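PDB 3F9S: putative polyketide cyclase from Acidithiobacillus ferrooxidans, which probably acts as a SnoaL-like polyketide cyclase of the NTF2-like clan, though its substrate and reaction are not established. Local coordinates for residues Ile11-Thr16 and Phe72-Leu77; Met86-Thr91 and Gly112-Tyr117; Lys7-Leu12 and Asp82-Thr87; Glu18-Gly23 and Thr62-Phe67. One frame throughout, in Å; residues are numbered along the deposited sequence.

Contact 1 (Ile11-Thr16 and Phe72-Leu77)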
loop_
_atom_site.group_PDB
_atom_site.type_symbol
_atom_site.label_atom_id
_atom_site.label_comp_id
_atom_site.label_asym_id
_atom_site.label_seq_id
_atom_site.Cartn_x
_atom_site.Cartn_y
_atom_site.Cartn_z
ATOM N N ILE A 11 14.160 11.058 9.696
ATOM C CA ILE A 11 13.616 12.162 8.901
ATOM C C ILE A 11 12.150 11.917 8.556
ATOM O O ILE A 11 11.318 12.789 8.790
ATOM C CB ILE A 11 14.446 12.395 7.630
ATOM C CG1 ILE A 11 15.787 13.018 7.996
ATOM C CG2 ILE A 11 13.690 13.290 6.628
ATOM C CD1 ILE A 11 16.793 12.860 6.919
ATOM N N LEU A 12 11.833 10.732 8.036
ATOM C CA LEU A 12 10.441 10.380 7.704
ATOM C C LEU A 12 9.552 10.417 8.906
ATOM O O LEU A 12 8.429 10.896 8.825
ATOM C CB LEU A 12 10.291 8.977 7.109
ATOM C CG LEU A 12 10.510 8.759 5.629
ATOM C CD1 LEU A 12 10.097 7.321 5.249
ATOM C CD2 LEU A 12 9.752 9.800 4.803
ATOM N N THR A 13 10.066 9.881 10.001
ATOM C CA THR A 13 9.345 9.883 11.245
ATOM C C THR A 13 9.004 11.320 11.665
ATOM O O THR A 13 7.833 11.585 11.935
ATOM C CB THR A 13 10.082 9.144 12.347
ATOM O OG1 THR A 13 10.407 7.819 11.904
ATOM C CG2 THR A 13 9.215 9.067 13.634
ATOM N N GLN A 14 9.982 12.228 11.645
ATOM C CA GLN A 14 9.757 13.628 12.071
ATOM C C GLN A 14 8.839 14.348 11.089
ATOM O O GLN A 14 7.924 15.053 11.491
ATOM C CB GLN A 14 11.072 14.413 12.198
ATOM C CG GLN A 14 10.922 15.685 13.045
ATOM C CD GLN A 14 12.134 16.618 13.041
ATOM O OE1 GLN A 14 12.885 16.698 12.065
ATOM N NE2 GLN A 14 12.292 17.366 14.123
ATOM N N PHE A 15 9.133 14.185 9.801
ATOM C CA PHE A 15 8.338 14.747 8.718
ATOM C C PHE A 15 6.869 14.351 8.827
ATOM O O PHE A 15 5.990 15.199 8.767
ATOM C CB PHE A 15 8.919 14.258 7.392
ATOM C CG PHE A 15 7.943 14.208 6.252
ATOM C CD1 PHE A 15 7.450 15.349 5.656
ATOM C CD2 PHE A 15 7.539 12.970 5.774
ATOM C CE1 PHE A 15 6.556 15.245 4.576
ATOM C CE2 PHE A 15 6.672 12.865 4.731
ATOM C CZ PHE A 15 6.176 13.988 4.132
ATOM N N THR A 16 6.631 13.056 9.026
ATOM C CA THR A 16 5.279 12.521 9.142
ATOM C C THR A 16 4.599 13.135 10.339
ATOM O O THR A 16 3.447 13.554 10.258
ATOM C CB THR A 16 5.302 10.981 9.243
ATOM O OG1 THR A 16 5.889 10.449 8.044
ATOM C CG2 THR A 16 3.898 10.404 9.419
ATOM N N PHE A 72 -0.905 10.001 11.759
ATOM C CA PHE A 72 -0.252 8.837 11.169
ATOM C C PHE A 72 0.545 8.167 12.266
ATOM O O PHE A 72 1.195 8.838 13.062
ATOM C CB PHE A 72 0.673 9.244 10.050
ATOM C CG PHE A 72 -0.052 9.712 8.842
ATOM C CD1 PHE A 72 -0.607 10.990 8.809
ATOM C CD2 PHE A 72 -0.207 8.880 7.748
ATOM C CE1 PHE A 72 -1.297 11.431 7.684
ATOM C CE2 PHE A 72 -0.886 9.310 6.620
ATOM C CZ PHE A 72 -1.415 10.594 6.575
ATOM N N ASP A 73 0.475 6.843 12.289
ATOM C CA ASP A 73 1.124 6.018 13.280
ATOM C C ASP A 73 1.964 5.048 12.477
ATOM O O ASP A 73 1.457 4.049 11.977
ATOM C CB ASP A 73 0.031 5.336 14.113
ATOM C CG ASP A 73 0.564 4.324 15.099
ATOM O OD1 ASP A 73 1.795 4.203 15.284
ATOM O OD2 ASP A 73 -0.298 3.638 15.681
ATOM N N ILE A 74 3.259 5.347 12.395
ATOM C CA ILE A 74 4.174 4.583 11.572
ATOM C C ILE A 74 4.297 3.216 12.213
ATOM O O ILE A 74 4.479 3.104 13.425
ATOM C CB ILE A 74 5.551 5.260 11.458
ATOM C CG1 ILE A 74 5.433 6.608 10.749
ATOM C CG2 ILE A 74 6.540 4.378 10.679
ATOM C CD1 ILE A 74 6.719 7.387 10.737
ATOM N N GLN A 75 4.142 2.201 11.383
ATOM C CA GLN A 75 4.256 0.817 11.789
ATOM C C GLN A 75 5.627 0.286 11.464
ATOM O O GLN A 75 6.246 -0.345 12.305
ATOM C CB GLN A 75 3.192 -0.030 11.111
ATOM C CG GLN A 75 1.796 0.428 11.459
ATOM C CD GLN A 75 1.531 0.413 12.933
ATOM O OE1 GLN A 75 1.457 1.466 13.578
ATOM N NE2 GLN A 75 1.461 -0.773 13.491
ATOM N N GLY A 76 6.069 0.457 10.234
ATOM C CA GLY A 76 7.367 -0.032 9.828
ATOM C C GLY A 76 8.033 0.942 8.897
ATOM O O GLY A 76 7.358 1.714 8.208
ATOM N N LEU A 77 9.364 0.924 8.908
ATOM C CA LEU A 77 10.169 1.731 7.983
ATOM C C LEU A 77 11.138 0.749 7.376
ATOM O O LEU A 77 11.834 0.064 8.111
ATOM C CB LEU A 77 10.917 2.840 8.696
ATOM C CG LEU A 77 10.035 3.975 9.191
ATOM C CD1 LEU A 77 10.836 4.919 10.050
ATOM C CD2 LEU A 77 9.385 4.726 8.035
#
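F72 meets the helix with the root of its side chain: T16 CG2 lies 3.5 Å from F72 CB, and the two side chains cross at about a right angle. The F72 ring itself goes on to edge-to-face contacts with W88 and W90. T16 presents its methyl because CG2 is anti to the backbone N, which leaves OG1 beside that nitrogen (chi1 -61°) and bound to L12 O at 2.7 Å. T16 N donates to the same carbonyl from the opposite face of its plane, so L12 O carries two bonds. Two residues on, I74 reaches into the helix surface with its delta methyl. I74 CD1 lies 3.7 Å from T13 CA and 4.1 Å from T16 CB, lodged against two residues of one helical turn. Q75 and G76 then both face T87 in a classic beta bulge. This breaks the strict alternation of the strand, and L77, three residues after I74, again points at the helix. L77 CD1 approaches T13 OG1 to 3.5 Å, while its other branch, CD2, is 3.9 Å from L12 CD1 as the two leucines slide past each other in opposite directions. Helix and strand run nearly antiparallel (161°), their axes 9.6 Å apart, with helix 8-21 lying over the curved sheet as in NTF2-like folds. T13 OG1 is bonded back to K9 O. With both threonine hydroxyls engaged inside the helix, the junction is van der Waals packing, mostly of methyl groups against carbon atoms and one threonine oxygen.

Contact 2 (Met86-Thr91 and Gly112-Tyr117)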
loop_
_atom_site.group_PDB
_atom_site.type_symbol
_atom_site.label_atom_id
_atom_site.label_comp_id
_atom_site.label_asym_id
_atom_site.label_seq_id
_atom_site.Cartn_x
_atom_site.Cartn_y
_atom_site.Cartn_z
HETATM N N MSE A 86 7.284 3.330 4.271
HETATM C CA MSE A 86 6.683 3.527 5.560
HETATM C C MSE A 86 5.317 2.872 5.493
HETATM O O MSE A 86 4.547 3.158 4.581
HETATM C CB MSE A 86 6.489 5.023 5.810
HETATM C CG MSE A 86 5.964 5.368 7.161
HETATM SE SE MSE A 86 5.673 7.316 6.959
HETATM C CE MSE A 86 3.987 7.480 6.209
ATOM N N THR A 87 5.059 1.956 6.398
ATOM C CA THR A 87 3.723 1.404 6.570
ATOM C C THR A 87 3.185 2.156 7.756
ATOM O O THR A 87 3.924 2.508 8.675
ATOM C CB THR A 87 3.726 -0.093 6.796
ATOM O OG1 THR A 87 4.613 -0.417 7.858
ATOM C CG2 THR A 87 4.166 -0.808 5.519
ATOM N N TRP A 88 1.871 2.378 7.751
ATOM C CA TRP A 88 1.254 3.188 8.767
ATOM C C TRP A 88 -0.216 2.915 8.940
ATOM O O TRP A 88 -0.873 2.369 8.054
ATOM C CB TRP A 88 1.441 4.670 8.447
ATOM C CG TRP A 88 1.178 5.042 7.019
ATOM C CD1 TRP A 88 2.078 5.094 6.048
ATOM C CD2 TRP A 88 -0.069 5.431 6.441
ATOM N NE1 TRP A 88 1.511 5.467 4.861
ATOM C CE2 TRP A 88 0.177 5.685 5.066
ATOM C CE3 TRP A 88 -1.364 5.557 6.930
ATOM C CZ2 TRP A 88 -0.810 6.109 4.195
ATOM C CZ3 TRP A 88 -2.375 5.967 6.061
ATOM C CH2 TRP A 88 -2.088 6.232 4.696
ATOM N N LEU A 89 -0.668 3.259 10.136
ATOM C CA LEU A 89 -2.057 3.292 10.502
ATOM C C LEU A 89 -2.341 4.772 10.591
ATOM O O LEU A 89 -1.438 5.608 10.693
ATOM C CB LEU A 89 -2.276 2.624 11.841
ATOM C CG LEU A 89 -1.827 1.171 11.848
ATOM C CD1 LEU A 89 -2.070 0.611 13.230
ATOM C CD2 LEU A 89 -2.470 0.298 10.788
ATOM N N TRP A 90 -3.621 5.085 10.575
ATOM C CA TRP A 90 -4.061 6.450 10.526
ATOM C C TRP A 90 -5.380 6.525 11.212
ATOM O O TRP A 90 -6.183 5.589 11.129
ATOM C CB TRP A 90 -4.217 6.763 9.059
ATOM C CG TRP A 90 -4.689 8.087 8.678
ATOM C CD1 TRP A 90 -3.913 9.144 8.376
ATOM C CD2 TRP A 90 -6.038 8.489 8.453
ATOM N NE1 TRP A 90 -4.675 10.190 7.974
ATOM C CE2 TRP A 90 -5.994 9.822 8.009
ATOM C CE3 TRP A 90 -7.280 7.843 8.545
ATOM C CZ2 TRP A 90 -7.138 10.529 7.678
ATOM C CZ3 TRP A 90 -8.419 8.544 8.225
ATOM C CH2 TRP A 90 -8.349 9.881 7.814
ATOM N N THR A 91 -5.572 7.605 11.953
ATOM C CA THR A 91 -6.808 7.830 12.642
ATOM C C THR A 91 -7.140 9.288 12.448
ATOM O O THR A 91 -6.243 10.115 12.352
ATOM C CB THR A 91 -6.674 7.523 14.141
ATOM O OG1 THR A 91 -5.675 8.372 14.709
ATOM C CG2 THR A 91 -6.272 6.057 14.348
ATOM N N GLY A 112 -1.930 2.337 5.474
ATOM C CA GLY A 112 -1.340 2.573 4.203
ATOM C C GLY A 112 0.122 2.237 4.188
ATOM O O GLY A 112 0.720 1.918 5.203
ATOM N N ALA A 113 0.640 2.249 2.975
ATOM C CA ALA A 113 2.042 2.014 2.729
ATOM C C ALA A 113 2.494 3.071 1.747
ATOM O O ALA A 113 1.820 3.320 0.750
ATOM C CB ALA A 113 2.248 0.617 2.224
ATOM N N THR A 114 3.647 3.670 2.014
ATOM C CA THR A 114 4.141 4.745 1.205
ATOM C C THR A 114 5.612 4.570 1.023
ATOM O O THR A 114 6.325 4.540 2.004
ATOM C CB THR A 114 3.915 6.052 1.913
ATOM O OG1 THR A 114 2.546 6.122 2.283
ATOM C CG2 THR A 114 4.246 7.207 0.989
ATOM N N VAL A 115 6.021 4.420 -0.224
ATOM C CA VAL A 115 7.433 4.396 -0.578
ATOM C C VAL A 115 7.793 5.860 -0.712
ATOM O O VAL A 115 7.164 6.589 -1.487
ATOM C CB VAL A 115 7.711 3.735 -1.919
ATOM C CG1 VAL A 115 9.226 3.694 -2.143
ATOM C CG2 VAL A 115 7.111 2.306 -1.943
ATOM N N TYR A 116 8.807 6.282 0.021
ATOM C CA TYR A 116 9.308 7.640 -0.056
ATOM C C TYR A 116 10.654 7.560 -0.686
ATOM O O TYR A 116 11.445 6.731 -0.281
ATOM C CB TYR A 116 9.448 8.268 1.322
ATOM C CG TYR A 116 8.205 8.952 1.740
ATOM C CD1 TYR A 116 7.852 10.159 1.123
ATOM C CD2 TYR A 116 7.370 8.427 2.708
ATOM C CE1 TYR A 116 6.716 10.821 1.462
ATOM C CE2 TYR A 116 6.206 9.089 3.063
ATOM C CZ TYR A 116 5.887 10.283 2.426
ATOM O OH TYR A 116 4.766 10.990 2.749
ATOM N N TYR A 117 10.871 8.405 -1.687
ATOM C CA TYR A 117 12.130 8.482 -2.381
ATOM C C TYR A 117 12.854 9.692 -1.863
ATOM O O TYR A 117 12.244 10.751 -1.673
ATOM C CB TYR A 117 11.882 8.580 -3.882
ATOM C CG TYR A 117 11.385 7.272 -4.397
ATOM C CD1 TYR A 117 12.300 6.258 -4.658
ATOM C CD2 TYR A 117 10.015 7.005 -4.566
ATOM C CE1 TYR A 117 11.892 5.026 -5.117
ATOM C CE2 TYR A 117 9.596 5.746 -5.034
ATOM C CZ TYR A 117 10.546 4.778 -5.296
ATOM O OH TYR A 117 10.240 3.526 -5.774
#
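M86-T91 and G112-Y117 are antiparallel neighbours in the strongly curved sheet of the NTF2-like fold. M86 pairs with T114 and W88 with G112 in hydrogen-bonded positions, with T87 and A113 forming the non-hydrogen-bonded pair between them. Two backbone bonds join each hydrogen-bonded pair; M86 N to T114 O is 2.7 Å. On the T87 and A113 face, T87 CG2 lies 4.1 Å from A113 CB; there A113 packs on A113 of the second subunit and T87 on its V115, so this face belongs to the dimer interface. The other face carries the W88 indole. Its CG sits in the crowded position between backbone N and carbonyl carbon (chi1 45°), and the ring folds back over the paired strand. G112 CA lies 3.5 Å from the centroid of the six-membered ring, 11° off its normal, a CH-pi contact that the lack of a side chain on G112 makes possible. W88 NE1 donates to T114 OG1 at 2.9 Å, nearly straight at 164°, with the oxygen close to the indole plane. This bond, with the G112 packing, would hold the rotation of the ring, and T114 OG1 is in turn hydrogen-bonded to Q128 OE1 on the next strand. M86, modelled as selenomethionine, leaves the same face and bends at its third torsion. It runs alongside Y116, whose hydroxyl binds a glycerol probably from the crystallisation liquor. M86 CE comes to the edge of the tyrosine ring, near its plane, 4.2 Å from Y116 CE2.

Contact 3 (Lys7-Leu12 and Asp82-Thr87)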
loop_
_atom_site.group_PDB
_atom_site.type_symbol
_atom_site.label_atom_id
_atom_site.label_comp_id
_atom_site.label_asym_id
_atom_site.label_seq_id
_atom_site.Cartn_x
_atom_site.Cartn_y
_atom_site.Cartn_z
ATOM N N LYS A 7 20.118 9.203 8.274
ATOM C CA LYS A 7 18.964 9.570 9.078
ATOM C C LYS A 7 17.614 9.515 8.382
ATOM O O LYS A 7 16.644 10.037 8.914
ATOM C CB LYS A 7 19.226 10.942 9.714
ATOM C CG LYS A 7 20.376 10.842 10.705
ATOM C CD LYS A 7 20.547 12.066 11.573
ATOM C CE LYS A 7 21.660 11.809 12.615
ATOM N NZ LYS A 7 21.417 10.639 13.496
ATOM N N ALA A 8 17.545 8.865 7.222
ATOM C CA ALA A 8 16.306 8.777 6.442
ATOM C C ALA A 8 15.097 8.361 7.268
ATOM O O ALA A 8 14.030 8.986 7.191
ATOM C CB ALA A 8 16.493 7.804 5.249
ATOM N N LYS A 9 15.247 7.318 8.080
ATOM C CA LYS A 9 14.089 6.851 8.879
ATOM C C LYS A 9 13.625 7.881 9.914
ATOM O O LYS A 9 12.406 8.112 10.082
ATOM C CB LYS A 9 14.381 5.524 9.565
ATOM C CG LYS A 9 14.453 4.401 8.549
ATOM C CD LYS A 9 14.595 3.091 9.251
ATOM C CE LYS A 9 14.772 1.922 8.295
ATOM N NZ LYS A 9 14.771 0.620 9.013
ATOM N N GLU A 10 14.604 8.490 10.579
ATOM C CA GLU A 10 14.323 9.524 11.575
ATOM C C GLU A 10 13.666 10.719 10.880
ATOM O O GLU A 10 12.719 11.294 11.405
ATOM C CB GLU A 10 15.596 9.895 12.347
ATOM C CG GLU A 10 16.014 8.794 13.339
ATOM C CD GLU A 10 17.483 8.833 13.757
ATOM O OE1 GLU A 10 18.362 8.610 12.898
ATOM O OE2 GLU A 10 17.767 9.020 14.960
ATOM N N ILE A 11 14.160 11.058 9.696
ATOM C CA ILE A 11 13.616 12.162 8.901
ATOM C C ILE A 11 12.150 11.917 8.556
ATOM O O ILE A 11 11.318 12.789 8.790
ATOM C CB ILE A 11 14.446 12.395 7.630
ATOM C CG1 ILE A 11 15.787 13.018 7.996
ATOM C CG2 ILE A 11 13.690 13.290 6.628
ATOM C CD1 ILE A 11 16.793 12.860 6.919
ATOM N N LEU A 12 11.833 10.732 8.036
ATOM C CA LEU A 12 10.441 10.380 7.704
ATOM C C LEU A 12 9.552 10.417 8.906
ATOM O O LEU A 12 8.429 10.896 8.825
ATOM C CB LEU A 12 10.291 8.977 7.109
ATOM C CG LEU A 12 10.510 8.759 5.629
ATOM C CD1 LEU A 12 10.097 7.321 5.249
ATOM C CD2 LEU A 12 9.752 9.800 4.803
ATOM N N ASP A 82 17.702 4.409 -2.368
ATOM C CA ASP A 82 17.185 5.777 -2.269
ATOM C C ASP A 82 15.759 5.904 -1.752
ATOM O O ASP A 82 15.162 6.982 -1.853
ATOM C CB ASP A 82 17.310 6.482 -3.646
ATOM C CG ASP A 82 16.374 5.921 -4.744
ATOM O OD1 ASP A 82 15.767 4.834 -4.600
ATOM O OD2 ASP A 82 16.275 6.573 -5.809
ATOM N N ALA A 83 15.222 4.825 -1.192
ATOM C CA ALA A 83 13.839 4.797 -0.757
ATOM C C ALA A 83 13.698 4.275 0.654
ATOM O O ALA A 83 14.514 3.493 1.131
ATOM C CB ALA A 83 13.015 3.951 -1.689
ATOM N N VAL A 84 12.648 4.745 1.309
ATOM C CA VAL A 84 12.233 4.214 2.586
ATOM C C VAL A 84 10.734 4.023 2.461
ATOM O O VAL A 84 10.013 4.964 2.187
ATOM C CB VAL A 84 12.551 5.089 3.778
ATOM C CG1 VAL A 84 12.115 4.369 5.076
ATOM C CG2 VAL A 84 14.065 5.393 3.818
ATOM N N VAL A 85 10.299 2.792 2.639
ATOM C CA VAL A 85 8.881 2.474 2.644
ATOM C C VAL A 85 8.397 2.617 4.077
ATOM O O VAL A 85 9.030 2.084 4.994
ATOM C CB VAL A 85 8.587 1.066 2.164
ATOM C CG1 VAL A 85 7.051 0.869 2.101
ATOM C CG2 VAL A 85 9.199 0.781 0.781
HETATM N N MSE A 86 7.284 3.330 4.271
HETATM C CA MSE A 86 6.683 3.527 5.560
HETATM C C MSE A 86 5.317 2.872 5.493
HETATM O O MSE A 86 4.547 3.158 4.581
HETATM C CB MSE A 86 6.489 5.023 5.810
HETATM C CG MSE A 86 5.964 5.368 7.161
HETATM SE SE MSE A 86 5.673 7.316 6.959
HETATM C CE MSE A 86 3.987 7.480 6.209
ATOM N N THR A 87 5.059 1.956 6.398
ATOM C CA THR A 87 3.723 1.404 6.570
ATOM C C THR A 87 3.185 2.156 7.756
ATOM O O THR A 87 3.924 2.508 8.675
ATOM C CB THR A 87 3.726 -0.093 6.796
ATOM O OG1 THR A 87 4.613 -0.417 7.858
ATOM C CG2 THR A 87 4.166 -0.808 5.519
#
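K9, whose CG lies 4.2 Å from V84 CG1, ends in an ammonium group with two partners: NZ is hydrogen-bonded to L77 O and forms a salt bridge with D80 of the second subunit. The long chain, extended beyond CG, thus ties the first turns of helix 8-21 both to strand 71-80 and to the dimer partner. In this NTF2-like alpha+beta fold the helix lies over the curved sheet, and here its segment meets strand 83-87 at -46° with the axes 9.4 Å apart. The contact itself is apolar and centres on V84, which points into the helix between A8, K9 and L12. Its two branches divide the work. V84 CG1, anti to the backbone N (chi1 -177°), goes to L12 and K9, the K9 and V84 side chains crossing at about a right angle, whereas V84 CG2 goes to A8 CB at 3.7 Å. Within the helix, L12 N bonds to A8 O and I11 N to K7 O, K7 standing at the N-cap position. A83 and V85 turn away from the helix and pack on F78 of the second subunit, leaving V84 and M86 as the inward residues. L12 touches through CD1, which is 3.6 Å from V84 CG1 and equally near V84 CB. L12 spans two strand residues whose side chains share a face, since the same methyl, CD1, reaches further along the strand to M86 CB at 4.3 Å.

Contact 4 (Glu18-Gly23 and Thr62-Phe67)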
loop_
_atom_site.group_PDB
_atom_site.type_symbol
_atom_site.label_atom_id
_atom_site.label_comp_id
_atom_site.label_asym_id
_atom_site.label_seq_id
_atom_site.Cartn_x
_atom_site.Cartn_y
_atom_site.Cartn_z
ATOM N N GLU A 18 5.450 16.059 12.010
ATOM C CA GLU A 18 5.280 17.509 11.892
ATOM C C GLU A 18 4.308 17.956 10.831
ATOM O O GLU A 18 3.402 18.752 11.099
ATOM C CB GLU A 18 6.629 18.179 11.648
ATOM C CG GLU A 18 7.561 18.081 12.816
ATOM C CD GLU A 18 8.912 18.729 12.576
ATOM O OE1 GLU A 18 9.245 19.101 11.431
ATOM O OE2 GLU A 18 9.661 18.849 13.570
ATOM N N VAL A 19 4.512 17.458 9.622
ATOM C CA VAL A 19 3.684 17.888 8.504
ATOM C C VAL A 19 2.318 17.218 8.504
ATOM O O VAL A 19 1.301 17.901 8.468
ATOM C CB VAL A 19 4.373 17.642 7.155
ATOM C CG1 VAL A 19 3.436 17.998 5.981
ATOM C CG2 VAL A 19 5.670 18.432 7.083
ATOM N N TRP A 20 2.308 15.896 8.592
ATOM C CA TRP A 20 1.087 15.133 8.367
ATOM C C TRP A 20 0.222 14.873 9.558
ATOM O O TRP A 20 -0.999 14.833 9.412
ATOM C CB TRP A 20 1.424 13.841 7.633
ATOM C CG TRP A 20 1.759 14.189 6.248
ATOM C CD1 TRP A 20 2.996 14.387 5.734
ATOM C CD2 TRP A 20 0.823 14.544 5.222
ATOM N NE1 TRP A 20 2.896 14.787 4.429
ATOM C CE2 TRP A 20 1.573 14.896 4.085
ATOM C CE3 TRP A 20 -0.578 14.563 5.145
ATOM C CZ2 TRP A 20 0.975 15.258 2.871
ATOM C CZ3 TRP A 20 -1.176 14.949 3.952
ATOM C CH2 TRP A 20 -0.395 15.292 2.827
ATOM N N SER A 21 0.837 14.622 10.705
ATOM C CA SER A 21 0.076 14.381 11.918
ATOM C C SER A 21 -0.237 15.673 12.650
ATOM O O SER A 21 -1.314 15.775 13.221
ATOM C CB SER A 21 0.789 13.400 12.840
ATOM O OG SER A 21 0.933 12.139 12.209
ATOM N N GLU A 22 0.675 16.649 12.631
ATOM C CA GLU A 22 0.500 17.912 13.358
ATOM C C GLU A 22 0.086 19.082 12.487
ATOM O O GLU A 22 -0.310 20.111 13.021
ATOM C CB GLU A 22 1.765 18.252 14.132
ATOM C CG GLU A 22 2.074 17.246 15.234
ATOM C CD GLU A 22 3.471 17.371 15.797
ATOM O OE1 GLU A 22 4.239 18.284 15.422
ATOM O OE2 GLU A 22 3.814 16.521 16.637
ATOM N N GLY A 23 0.144 18.929 11.172
ATOM C CA GLY A 23 -0.280 19.980 10.258
ATOM C C GLY A 23 0.628 21.183 10.201
ATOM O O GLY A 23 0.161 22.282 9.881
ATOM N N THR A 62 -4.881 20.652 1.483
ATOM C CA THR A 62 -6.133 20.032 1.028
ATOM C C THR A 62 -6.422 18.736 1.760
ATOM O O THR A 62 -7.520 18.547 2.267
ATOM C CB THR A 62 -6.096 19.774 -0.472
ATOM O OG1 THR A 62 -6.227 21.039 -1.095
ATOM C CG2 THR A 62 -7.261 18.924 -0.947
ATOM N N LEU A 63 -5.427 17.867 1.805
ATOM C CA LEU A 63 -5.580 16.586 2.478
ATOM C C LEU A 63 -5.772 16.757 3.980
ATOM O O LEU A 63 -6.607 16.077 4.580
ATOM C CB LEU A 63 -4.401 15.676 2.172
ATOM C CG LEU A 63 -4.365 14.989 0.807
ATOM C CD1 LEU A 63 -4.628 15.882 -0.384
ATOM C CD2 LEU A 63 -3.011 14.294 0.655
ATOM N N ARG A 64 -5.030 17.673 4.596
ATOM C CA ARG A 64 -5.176 17.914 6.040
ATOM C C ARG A 64 -6.561 18.473 6.349
ATOM O O ARG A 64 -7.177 18.041 7.309
ATOM C CB ARG A 64 -4.069 18.816 6.610
ATOM C CG ARG A 64 -2.691 18.107 6.785
ATOM C CD ARG A 64 -2.593 17.310 8.085
ATOM N NE ARG A 64 -2.845 18.197 9.222
ATOM C CZ ARG A 64 -3.084 17.838 10.480
ATOM N NH1 ARG A 64 -3.138 16.569 10.849
ATOM N NH2 ARG A 64 -3.295 18.783 11.397
ATOM N N ALA A 65 -7.060 19.395 5.524
ATOM C CA ALA A 65 -8.378 19.989 5.722
ATOM C C ALA A 65 -9.533 18.987 5.764
ATOM O O ALA A 65 -10.505 19.217 6.464
ATOM C CB ALA A 65 -8.659 21.045 4.657
ATOM N N ALA A 66 -9.430 17.900 5.010
ATOM C CA ALA A 66 -10.453 16.845 5.001
ATOM C C ALA A 66 -10.625 16.177 6.374
ATOM O O ALA A 66 -11.742 15.882 6.794
ATOM C CB ALA A 66 -10.100 15.791 3.951
ATOM N N PHE A 67 -9.505 15.944 7.050
ATOM C CA PHE A 67 -9.448 15.312 8.367
ATOM C C PHE A 67 -8.382 16.056 9.150
ATOM O O PHE A 67 -7.250 15.573 9.245
ATOM C CB PHE A 67 -9.075 13.853 8.184
ATOM C CG PHE A 67 -10.100 13.067 7.447
ATOM C CD1 PHE A 67 -11.196 12.542 8.116
ATOM C CD2 PHE A 67 -9.980 12.848 6.075
ATOM C CE1 PHE A 67 -12.167 11.800 7.439
ATOM C CE2 PHE A 67 -10.943 12.105 5.384
ATOM C CZ PHE A 67 -12.031 11.574 6.070
#
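W20 and L63 form the tight apolar part of this contact, the indole presenting the outer end of its six-membered ring to the leucine. W20 CH2 lies 3.5 Å from L63 CD2, and L63 CB sits at the edge in the ring plane, 3.8 Å from W20 CZ3. The far end of the indole is fixed by a hydrogen bond from NE1 to Y56 OH, and V19 CG1 rests on one ring face. R64 packs just as closely, but against backbone. Its chain bends at chi2 and chi3 (-57°), the latter placing R64 NE 3.3 Å from G23 CA; the guanidinium lies with one face toward E22 C and G23. R64 NH1 gives a weak bond to W20 O, 3.1 Å long and bent to 130°, and its charge probably offsets the carbonyls gathered at the end of the helix. The loose side lies beyond, where S21 and E22 turn away from helix 53-66. E22 is exposed and pairs with R17, while S21 OG takes up F72 N. G23, with positive phi (71°), is the first residue to leave helical geometry and has no side chain to obstruct the guanidinium. A helix C-terminus closed by a positive-phi glycine is thus packed under an arginine from the following long helix, joining the two main helices that lie over the sheet in the NTF2-like fold.

How the contacts relate
Contacts 1, 3 and 4 follow helix 8-21 from its N-terminus to its end: residues 7-12 meet strand 83-93, residues 11-16 meet strand 71-80, and residues 18-23 meet helix 53-66. Contact 2 joins strands 83-93 and 107-118 of the same sheet, so 71-80, 83-93 and 107-118 stand side by side. Contacts 1 and 3 share I11 and L12, their centres about 7 Å apart; the centres of contacts 3 and 4 are about 19 Å apart, on opposite sides of the chain's centre. Contact 4 is nested inside the loops closed by contacts 1 and 3; contacts 1 and 4 close before contact 2 opens. Contacts 2 and 3 also reach the second subunit, linking the helix-on-sheet core to the dimer.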